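Local coordinates for DNA repair and telomere maintenance protein nbs1 (Schizosaccharomyces pombe, PDB 3HUF) that serves, as part of the MRN complex, in DNA double-strand break repair and telomere maintenance, its FHA and BRCT domains recognising phosphorylated proteins such as Ctp1, at residues 12-17 against 191-196. Numbering follows the deposited sequence.
Sequences KGKSRI and VIEDAS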
ATOM      1  N   LYS A  12      17.822  -7.454 -21.103  1.00 40.49           N
ATOM      2  CA  LYS A  12      19.128  -7.699 -20.482  1.00 40.88           C
ATOM      3  C   LYS A  12      19.074  -8.427 -19.144  1.00 40.39           C
ATOM      4  O   LYS A  12      19.990  -8.300 -18.336  1.00 40.40           O
ATOM      5  CB  LYS A  12      19.938  -6.403 -20.354  1.00 41.20           C
ATOM      6  CG  LYS A  12      20.238  -5.741 -21.689  1.00 44.32           C
ATOM      7  CD  LYS A  12      20.476  -4.241 -21.522  1.00 47.29           C
ATOM      8  CE  LYS A  12      20.768  -3.590 -22.864  1.00 48.67           C
ATOM      9  NZ  LYS A  12      19.817  -2.457 -23.056  1.00 48.84           N
ATOM     10  N   GLY A  13      18.012  -9.189 -18.908  1.00 40.33           N
ATOM     11  CA  GLY A  13      17.862  -9.921 -17.637  1.00 40.27           C
ATOM     12  C   GLY A  13      17.478  -9.048 -16.449  1.00 40.41           C
ATOM     13  O   GLY A  13      17.544  -9.484 -15.288  1.00 40.57           O
ATOM     14  N   LYS A  14      17.087  -7.810 -16.738  1.00 39.28           N
ATOM     15  CA  LYS A  14      16.710  -6.849 -15.715  1.00 38.91           C
ATOM     16  C   LYS A  14      15.208  -6.578 -15.717  1.00 38.30           C
ATOM     17  O   LYS A  14      14.543  -6.751 -16.743  1.00 38.04           O
ATOM     18  CB  LYS A  14      17.488  -5.551 -15.932  1.00 39.13           C
ATOM     19  CG  LYS A  14      18.970  -5.771 -15.696  1.00 40.68           C
ATOM     20  CD  LYS A  14      19.793  -4.536 -15.878  1.00 44.08           C
ATOM     21  CE  LYS A  14      21.073  -4.640 -15.028  1.00 45.58           C
ATOM     22  NZ  LYS A  14      21.590  -6.056 -14.834  1.00 44.91           N
ATOM     23  N   SER A  15      14.681  -6.191 -14.558  1.00 37.27           N
ATOM     24  CA  SER A  15      13.313  -5.666 -14.464  1.00 36.79           C
ATOM     25  C   SER A  15      13.357  -4.155 -14.322  1.00 36.65           C
ATOM     26  O   SER A  15      14.426  -3.568 -14.149  1.00 37.02           O
ATOM     27  CB  SER A  15      12.535  -6.297 -13.314  1.00 36.61           C
ATOM     28  OG  SER A  15      13.095  -5.932 -12.064  1.00 36.52           O
ATOM     29  N   ARG A  16      12.210  -3.504 -14.437  1.00 36.64           N
ATOM     30  CA  ARG A  16      12.206  -2.054 -14.324  1.00 36.68           C
ATOM     31  C   ARG A  16      10.884  -1.528 -13.810  1.00 36.43           C
ATOM     32  O   ARG A  16       9.831  -1.910 -14.292  1.00 35.67           O
ATOM     33  CB  ARG A  16      12.540  -1.408 -15.674  1.00 37.01           C
ATOM     34  CG  ARG A  16      12.421   0.106 -15.628  1.00 38.60           C
ATOM     35  CD  ARG A  16      13.111   0.774 -16.764  1.00 40.56           C
ATOM     36  NE  ARG A  16      12.908   2.216 -16.699  1.00 39.57           N
ATOM     37  CZ  ARG A  16      13.276   3.060 -17.655  1.00 41.51           C
ATOM     38  NH1 ARG A  16      13.879   2.604 -18.750  1.00 41.03           N
ATOM     39  NH2 ARG A  16      13.046   4.362 -17.509  1.00 42.91           N
ATOM     40  N   ILE A  17      10.955  -0.635 -12.830  1.00 36.63           N
ATOM     41  CA  ILE A  17       9.767   0.060 -12.338  1.00 37.03           C
ATOM     42  C   ILE A  17       9.395   1.235 -13.266  1.00 37.22           C
ATOM     43  O   ILE A  17      10.211   2.110 -13.531  1.00 37.32           O
ATOM     44  CB  ILE A  17       9.999   0.590 -10.920  1.00 36.74           C
ATOM     45  CG1 ILE A  17      10.273  -0.568  -9.966  1.00 34.99           C
ATOM     46  CG2 ILE A  17       8.781   1.300 -10.420  1.00 37.27           C
ATOM     47  CD1 ILE A  17      10.779  -0.064  -8.638  1.00 32.42           C
ATOM     48  N   VAL A 191      16.306   4.632 -13.047  1.00 42.53           N
ATOM     49  CA  VAL A 191      15.943   3.345 -13.595  1.00 41.67           C
ATOM     50  C   VAL A 191      16.358   2.238 -12.624  1.00 40.54           C
ATOM     51  O   VAL A 191      17.509   1.927 -12.435  1.00 40.29           O
ATOM     52  CB  VAL A 191      16.287   3.146 -15.134  1.00 41.84           C
ATOM     53  CG1 VAL A 191      17.084   4.324 -15.724  1.00 41.19           C
ATOM     54  CG2 VAL A 191      16.893   1.767 -15.445  1.00 41.96           C
ATOM     55  N   ILE A 192      15.355   1.714 -11.944  1.00 39.57           N
ATOM     56  CA  ILE A 192      15.547   0.764 -10.879  1.00 38.28           C
ATOM     57  C   ILE A 192      14.640  -0.435 -11.116  1.00 37.24           C
ATOM     58  O   ILE A 192      13.628  -0.326 -11.784  1.00 36.17           O
ATOM     59  CB  ILE A 192      15.231   1.418  -9.502  1.00 39.07           C
ATOM     60  CG1 ILE A 192      13.805   1.969  -9.486  1.00 38.05           C
ATOM     61  CG2 ILE A 192      16.308   2.510  -9.163  1.00 37.38           C
ATOM     62  CD1 ILE A 192      13.426   2.663  -8.193  1.00 41.93           C
ATOM     63  N   GLU A 193      15.023  -1.557 -10.526  1.00 36.50           N
ATOM     64  CA  GLU A 193      14.383  -2.827 -10.721  1.00 36.46           C
ATOM     65  C   GLU A 193      13.229  -3.068  -9.747  1.00 36.70           C
ATOM     66  O   GLU A 193      13.071  -2.349  -8.762  1.00 36.72           O
ATOM     67  CB  GLU A 193      15.450  -3.910 -10.575  1.00 36.97           C
ATOM     68  CG  GLU A 193      16.556  -3.809 -11.643  1.00 36.08           C
ATOM     69  CD  GLU A 193      17.359  -5.083 -11.782  1.00 39.60           C
ATOM     70  OE1 GLU A 193      16.824  -6.081 -12.316  1.00 38.85           O
ATOM     71  OE2 GLU A 193      18.552  -5.083 -11.380  1.00 41.37           O
ATOM     72  N   ASP A 194      12.434  -4.084 -10.051  1.00 36.05           N
ATOM     73  CA  ASP A 194      11.317  -4.550  -9.246  1.00 36.42           C
ATOM     74  C   ASP A 194      11.668  -4.617  -7.756  1.00 36.78           C
ATOM     75  O   ASP A 194      12.743  -5.061  -7.387  1.00 35.85           O
ATOM     76  CB  ASP A 194      10.968  -5.955  -9.743  1.00 36.75           C
ATOM     77  CG  ASP A 194       9.715  -6.540  -9.109  1.00 36.60           C
ATOM     78  OD1 ASP A 194       8.963  -5.833  -8.438  1.00 37.90           O
ATOM     79  OD2 ASP A 194       9.488  -7.743  -9.307  1.00 38.90           O
ATOM     80  N   ALA A 195      10.746  -4.172  -6.918  1.00 37.53           N
ATOM     81  CA  ALA A 195      10.866  -4.277  -5.465  1.00 38.59           C
ATOM     82  C   ALA A 195      11.942  -3.393  -4.844  1.00 39.38           C
ATOM     83  O   ALA A 195      12.302  -3.593  -3.693  1.00 39.92           O
ATOM     84  CB  ALA A 195      11.038  -5.723  -5.029  1.00 38.24           C
ATOM     85  N   SER A 196      12.447  -2.418  -5.596  1.00 39.99           N
ATOM     86  CA  SER A 196      13.522  -1.543  -5.096  1.00 41.50           C
ATOM     87  C   SER A 196      13.207  -0.656  -3.883  1.00 41.58           C
ATOM     88  O   SER A 196      14.107  -0.322  -3.129  1.00 42.64           O
ATOM     89  CB  SER A 196      14.011  -0.629  -6.203  1.00 40.93           C
ATOM     90  OG  SER A 196      14.944  -1.299  -6.979  1.00 43.32           O
TER
HETATM   91  O   HOH W   1      12.818   2.801 -13.052  1.00 30.32           O
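The hydroxyl of Ser15 takes the N-H of Asp194, with OG 2.8 Å from N and the bond close to straight at 160°. This bond helps join strand 16-18, the edge strand beside strand 2-6 in the six-stranded antiparallel sheet of the FHA β-sandwich, to the irregular loop between helices 178-184 and 198-209, which lies alongside that strand. Ser15 OG sits between its backbone N and carbonyl carbon (chi1 66°), and from there it also lies 3.4 Å from CB of Glu193. The backbone N of Ser15 donates in its turn to Glu193 OE1 at 3.1 Å, meeting the carboxylate on its anti side and somewhat out of plane. An alanine at Ser15 would probably leave the Asp194 N-H without its acceptor and the turn less firmly held to the strand. Further along, Ile17 N donates to Ile192 O at 2.9 Å, and Arg16 CA adds a CA-H...O contact to that same oxygen. A water that accepts from Ile192 N probably donates to Ile17 O, bridging the two backbones. Ile17 CD1 lies 3.2 Å from Glu193 O and packs 3.7 Å from CG1 of Ile192. Arg16 runs out extended, CB of Val191 resting 3.8 Å above its guanidinium plane toward the rim, while NH1 and NH2 bond to the carbonyl oxygens of His35 and Asp32. Asp194 OD1 makes a salt bridge with Arg114 NE, just past the end of strand 109-113 of the same sheet, and OD2 a hydrogen bond with Tyr112 OH on that strand. From Glu193 to Ser196 the loop makes a type II β-turn, braced by Ser196 OG, which donates to Glu193 O at 2.8 Å.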